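Local structure of DyP-type peroxidase (Pleurotus ostreatus PC15, 6FSK) at residues 287-291 and 306-312; 333-337 and 348-352. The protein is a fungal dye-decolorizing peroxidase that uses heme b in peroxide-dependent oxidation of its substrates, probably including Mn(II). The protein carries 1 engineered substitution. All coordinates share one frame. Residue numbers count along the deposited sequence, not the author numbering.

Contact 1 of 2, residues 287-291 and 306-312; sequences APIEI and RNNKFDF
Two loops of the C-terminal half of the peroxidase, 287-291 and 306-312, pack against each other beside the heme pocket, with the ring of F310 set against P288, E290 and I291; together they bury 329 Å². In the first, A287 and P288 have polyproline-II-like phi/psi (-66/130 and -76/134), whereas 289-291 are helical, and I291 N donates a hydrogen bond to P288 O (3.2 Å). The second opens with a type I beta turn from R306 to K309; K309 then centres an inverse gamma turn, and F310 is extended (-160/155). The CA atoms of E290 and F312 come nearest, 6.8 Å apart. F310, chi1 p, directs its CB toward the first segment, where P288 CB lies 3.4 Å from F310 CE1 and E290 CG 3.8 Å from F310 CB. I291 (m, t) sets CD1 3.5 Å from both R306 O and K309 O, the carbonyls at the ends of the turn, while P288 CG rests 3.3 Å from N307 O. Polar linkage comes through water 1, which donates to E290 OE2 (2.9 Å) and accepts from D311 N (3.2 Å). F310 also makes a cation-pi contact with the heme-binding R336 and accepts its hydrogen bond at O, so the loop backs the propionate arginine. Helix 298-302 connects the loops and packs L300 against P288 and I291, while I289 touches A277 and R278 of helix 268-280.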
# COMPACT_ATOMS: atom_id res chain seq x y z
N ALA A 287 -14.22 6.83 10.48
CA ALA A 287 -14.53 6.39 11.82
C ALA A 287 -14.46 4.84 11.89
O ALA A 287 -15.11 4.18 11.09
CB ALA A 287 -15.91 6.88 12.26
N PRO A 288 -13.75 4.27 12.85
CA PRO A 288 -13.63 2.85 12.91
C PRO A 288 -14.88 2.24 13.45
O PRO A 288 -15.40 2.71 14.48
CB PRO A 288 -12.43 2.64 13.80
CG PRO A 288 -12.40 3.89 14.67
CD PRO A 288 -12.93 4.94 13.86
N ILE A 289 -15.36 1.17 12.81
CA ILE A 289 -16.56 0.51 13.27
C ILE A 289 -16.31 -0.15 14.62
O ILE A 289 -17.27 -0.36 15.40
CB ILE A 289 -17.13 -0.51 12.25
CG1 ILE A 289 -16.20 -1.66 12.11
CG2 ILE A 289 -17.47 0.21 10.94
CD1 ILE A 289 -16.67 -2.63 11.05
N GLU A 290 -15.08 -0.53 15.00
CA GLU A 290 -14.84 -1.13 16.27
C GLU A 290 -15.24 -0.19 17.42
O GLU A 290 -15.65 -0.68 18.48
CB GLU A 290 -13.37 -1.54 16.38
CG GLU A 290 -12.88 -2.19 17.65
CD GLU A 290 -13.53 -3.54 17.95
OE1 GLU A 290 -14.19 -4.18 17.06
OE2 GLU A 290 -13.30 -4.00 19.09
N ILE A 291 -15.06 1.11 17.20
CA ILE A 291 -15.46 2.14 18.21
C ILE A 291 -16.91 2.50 18.00
O ILE A 291 -17.68 2.61 19.02
CB ILE A 291 -14.53 3.36 18.15
CG1 ILE A 291 -13.09 2.93 18.43
CG2 ILE A 291 -15.01 4.48 19.11
CD1 ILE A 291 -12.04 4.01 18.40
N ARG A 306 -8.07 9.92 18.36
CA ARG A 306 -9.04 8.90 18.76
C ARG A 306 -9.38 7.85 17.69
O ARG A 306 -9.85 6.78 18.05
CB ARG A 306 -10.36 9.58 19.24
CG ARG A 306 -10.18 10.48 20.44
CD ARG A 306 -11.53 10.96 20.98
NE ARG A 306 -12.30 11.76 20.03
CZ ARG A 306 -13.60 11.55 19.68
NH1 ARG A 306 -14.34 10.53 20.10
NH2 ARG A 306 -14.17 12.43 18.87
N ASN A 307 -9.23 8.21 16.41
CA ASN A 307 -9.78 7.41 15.33
C ASN A 307 -8.99 6.10 15.10
O ASN A 307 -9.42 5.33 14.24
CB ASN A 307 -9.90 8.22 14.07
CG ASN A 307 -8.56 8.59 13.44
OD1 ASN A 307 -7.50 8.12 13.83
ND2 ASN A 307 -8.65 9.43 12.41
N ASN A 308 -7.89 5.87 15.81
CA ASN A 308 -7.14 4.62 15.65
C ASN A 308 -6.86 3.86 16.93
O ASN A 308 -6.08 2.94 16.98
CB ASN A 308 -5.91 4.93 14.77
CG ASN A 308 -5.41 3.69 14.06
OD1 ASN A 308 -6.19 2.89 13.60
ND2 ASN A 308 -4.11 3.61 13.94
N LYS A 309 -7.50 4.30 18.02
CA LYS A 309 -7.25 3.69 19.34
C LYS A 309 -8.26 2.57 19.57
O LYS A 309 -9.34 2.74 20.20
CB LYS A 309 -7.51 4.80 20.40
CG LYS A 309 -7.44 4.29 21.81
CD LYS A 309 -6.07 3.89 22.12
CE LYS A 309 -5.64 4.46 23.48
NZ LYS A 309 -4.82 3.38 24.09
N PHE A 310 -7.95 1.42 19.01
CA PHE A 310 -8.75 0.18 19.16
C PHE A 310 -7.83 -0.96 18.83
O PHE A 310 -6.79 -0.75 18.15
CB PHE A 310 -9.99 0.15 18.28
CG PHE A 310 -9.69 0.27 16.78
CD1 PHE A 310 -9.57 1.49 16.20
CD2 PHE A 310 -9.55 -0.86 16.01
CE1 PHE A 310 -9.31 1.62 14.86
CE2 PHE A 310 -9.30 -0.76 14.69
CZ PHE A 310 -9.18 0.45 14.13
N ASP A 311 -8.10 -2.14 19.36
CA ASP A 311 -7.26 -3.28 19.14
C ASP A 311 -8.04 -4.57 18.85
O ASP A 311 -7.45 -5.61 18.72
CB ASP A 311 -6.29 -3.47 20.29
CG ASP A 311 -7.00 -3.70 21.63
OD1 ASP A 311 -8.21 -3.87 21.72
OD2 ASP A 311 -6.31 -3.67 22.66
N PHE A 312 -9.38 -4.48 18.77
CA PHE A 312 -10.29 -5.64 18.62
C PHE A 312 -10.49 -6.50 19.90
O PHE A 312 -11.23 -7.48 19.86
CB PHE A 312 -10.00 -6.52 17.40
CG PHE A 312 -9.80 -5.75 16.11
CD1 PHE A 312 -10.77 -4.97 15.58
CD2 PHE A 312 -8.66 -5.93 15.38
CE1 PHE A 312 -10.61 -4.27 14.40
CE2 PHE A 312 -8.46 -5.25 14.17
CZ PHE A 312 -9.45 -4.45 13.70
O HOH W 1 -11.06 -2.64 20.37

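Contact 2 of 2, residues 333-337 and 348-352. With HEM (protoporphyrin IX containing Fe), chain C.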
# COMPACT_ATOMS: atom_id res chain seq x y z
N THR A 333 -5.52 -6.95 7.29
CA THR A 333 -4.23 -6.41 6.92
C THR A 333 -3.41 -5.93 8.13
O THR A 333 -2.21 -6.00 8.06
CB THR A 333 -4.35 -5.28 5.88
OG1 THR A 333 -5.12 -4.21 6.44
CG2 THR A 333 -4.93 -5.78 4.52
N TYR A 334 -4.07 -5.58 9.20
CA TYR A 334 -3.40 -5.37 10.49
C TYR A 334 -4.29 -6.00 11.58
O TYR A 334 -5.21 -5.37 12.10
CB TYR A 334 -3.14 -3.92 10.79
CG TYR A 334 -2.48 -3.65 12.14
CD1 TYR A 334 -1.65 -4.54 12.72
CD2 TYR A 334 -2.71 -2.44 12.77
CE1 TYR A 334 -1.09 -4.25 13.98
CE2 TYR A 334 -2.16 -2.15 13.98
CZ TYR A 334 -1.33 -3.05 14.56
OH TYR A 334 -0.84 -2.72 15.85
N PRO A 335 -3.97 -7.23 11.96
CA PRO A 335 -4.87 -7.98 12.90
C PRO A 335 -4.96 -7.47 14.31
O PRO A 335 -5.86 -7.90 15.06
CB PRO A 335 -4.27 -9.40 12.86
CG PRO A 335 -3.71 -9.51 11.47
CD PRO A 335 -3.10 -8.17 11.22
N ARG A 336 -4.04 -6.60 14.73
CA ARG A 336 -4.06 -6.12 16.12
C ARG A 336 -4.14 -7.27 17.11
O ARG A 336 -3.39 -8.27 17.01
CB ARG A 336 -5.13 -5.02 16.34
CG ARG A 336 -4.98 -3.89 15.27
CD ARG A 336 -5.88 -2.69 15.54
NE ARG A 336 -5.90 -1.81 14.38
CZ ARG A 336 -5.83 -0.50 14.41
NH1 ARG A 336 -5.87 0.15 15.57
NH2 ARG A 336 -5.72 0.16 13.27
N ASN A 337 -5.02 -7.15 18.11
CA ASN A 337 -5.05 -8.21 19.15
C ASN A 337 -5.50 -9.55 18.65
O ASN A 337 -5.27 -10.59 19.33
CB ASN A 337 -6.00 -7.83 20.25
CG ASN A 337 -5.46 -6.85 21.18
OD1 ASN A 337 -4.37 -6.40 21.03
ND2 ASN A 337 -6.23 -6.59 22.27
N ILE A 348 3.88 -9.30 15.52
CA ILE A 348 3.67 -9.10 14.09
C ILE A 348 4.26 -7.77 13.62
O ILE A 348 3.84 -7.18 12.60
CB ILE A 348 2.16 -9.15 13.74
CG1 ILE A 348 1.33 -8.14 14.54
CG2 ILE A 348 1.69 -10.62 13.96
CD1 ILE A 348 -0.14 -8.04 14.05
N ASP A 349 5.33 -7.26 14.29
CA ASP A 349 6.00 -6.03 13.77
C ASP A 349 6.54 -6.22 12.36
O ASP A 349 6.52 -5.27 11.61
CB ASP A 349 7.10 -5.55 14.74
CG ASP A 349 6.52 -5.08 16.09
OD1 ASP A 349 5.31 -5.06 16.32
OD2 ASP A 349 7.38 -4.69 16.91
N ASN A 350 6.96 -7.45 12.03
CA ASN A 350 7.42 -7.72 10.69
C ASN A 350 6.34 -7.82 9.66
O ASN A 350 6.66 -7.90 8.49
CB ASN A 350 8.34 -8.95 10.65
CG ASN A 350 7.59 -10.26 10.83
OD1 ASN A 350 6.44 -10.32 11.31
ND2 ASN A 350 8.32 -11.35 10.63
N ARG A 351 5.10 -7.71 10.02
CA ARG A 351 3.99 -7.69 9.06
C ARG A 351 3.56 -6.28 8.79
O ARG A 351 2.70 -6.07 7.95
CB ARG A 351 2.83 -8.43 9.65
CG ARG A 351 3.18 -9.84 10.15
CD ARG A 351 3.35 -10.77 9.02
NE ARG A 351 3.67 -12.11 9.54
CZ ARG A 351 4.54 -12.95 9.01
NH1 ARG A 351 5.34 -12.57 8.03
NH2 ARG A 351 4.68 -14.15 9.52
N ARG A 352 4.18 -5.29 9.41
CA ARG A 352 3.74 -3.91 9.25
C ARG A 352 4.32 -3.33 7.97
O ARG A 352 5.43 -3.68 7.55
CB ARG A 352 4.14 -3.03 10.47
CG ARG A 352 3.57 -3.60 11.75
CD ARG A 352 2.09 -3.73 11.82
NE ARG A 352 1.36 -2.47 11.57
CZ ARG A 352 1.11 -1.55 12.45
NH1 ARG A 352 1.60 -1.62 13.73
NH2 ARG A 352 0.45 -0.48 12.08
CHA HEM C . -6.03 0.27 5.35
CHB HEM C . -8.39 0.85 1.19
CHC HEM C . -5.19 -2.04 -0.95
CHD HEM C . -3.00 -2.89 3.28
C1A HEM C . -6.98 0.71 4.42
C2A HEM C . -8.06 1.61 4.68
C3A HEM C . -8.69 1.82 3.52
C4A HEM C . -8.04 0.98 2.55
CMA HEM C . -9.92 2.63 3.30
CAA HEM C . -8.41 2.18 6.05
CBA HEM C . -7.82 3.53 6.42
CGA HEM C . -6.34 3.48 6.67
O1A HEM C . -5.90 3.00 7.71
O2A HEM C . -5.58 3.97 5.79
C1B HEM C . -7.74 0.11 0.20
C2B HEM C . -8.06 0.07 -1.16
C3B HEM C . -7.16 -0.71 -1.81
C4B HEM C . -6.26 -1.19 -0.76
CMB HEM C . -9.24 0.76 -1.81
CAB HEM C . -7.00 -1.12 -3.22
CBB HEM C . -7.51 -0.45 -4.23
C1C HEM C . -4.36 -2.62 -0.05
C2C HEM C . -3.36 -3.58 -0.24
C3C HEM C . -2.74 -3.86 0.94
C4C HEM C . -3.34 -2.98 1.92
CMC HEM C . -3.02 -4.17 -1.58
CAC HEM C . -1.69 -4.84 1.33
CBC HEM C . -1.48 -6.01 0.69
C1D HEM C . -3.63 -2.02 4.17
C2D HEM C . -3.10 -1.85 5.56
C3D HEM C . -3.95 -0.91 6.12
C4D HEM C . -4.96 -0.63 5.11
CMD HEM C . -1.92 -2.47 6.18
CAD HEM C . -3.95 -0.38 7.55
CBD HEM C . -4.68 -1.26 8.51
CGD HEM C . -4.54 -0.77 9.93
O1D HEM C . -5.64 -0.67 10.54
O2D HEM C . -3.46 -0.41 10.36
NA HEM C . -7.02 0.22 3.11
NB HEM C . -6.71 -0.73 0.45
NC HEM C . -4.41 -2.35 1.34
ND HEM C . -4.77 -1.34 4.00
FE HEM C . -5.78 -1.10 2.26
O HOH W 2 0.21 -4.86 8.66
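A cation-pi stack at the edge of a heme pocket organises this contact, in which the chain leaving the proximal helix 329-333, the one that carries the axial ligand H329, meets the short 3-10 segment 349-351 ahead of strand 354-360. The stack joins Y334 to R352: the guanidinium lies flat on one face of the phenol ring, planes at 12°, with R352 CZ 3.6 Å from the ring centroid and 14° off its normal. Three successive m angles, chi1 to chi3, fold the arginine back to reach this position. Apolar packing closes the ring's edge, with I348 CD1 3.9 Å from Y334 CE1 and 4.1 Å from P335 CD. Solvent supplies the polar link between the backbones, since water 2 donates to T333 O (2.7 Å) and to R351 O (2.9 Å). Toward the cofactor, T333 OG1 stands 3.2 Å from HEM C2D, and Y334 CD2 lies 3.2 Å from the propionate oxygen HEM O2D. R336, at the N-cap position of helix 337-340, has a positive phi of 51° and points its CB away from 348-352. Its guanidinium hydrogen-bonds to N308 OD1 and F310 O, makes a cation-pi contact with F310, and belongs to the heme b binding site: R336 NH2 donates to the propionate oxygen HEM O1D at 2.9 Å, with an N-H...O angle of 160°.

The two contacts illustrate how consecutive loop closures can converge on one cofactor. Contact 1 closes before contact 2 opens; helix 315-318 lies between them, and helix 329-333 runs into the first segment of contact 2. Both belong to the C-terminal part of the DyP-type peroxidase, their centres 15 Å apart and on the same side of the chain's centre. They meet directly through R336: its NH2 is 2.8 Å from N308 OD1 and its NH1 2.9 Å from F310 O, both probable hydrogen bonds, and F312 CD2 packs 3.4 Å from P335 O. The heme-binding arginine of contact 2 is therefore probably held in place in part by 306-312, which ties that loop to the propionate side of the heme.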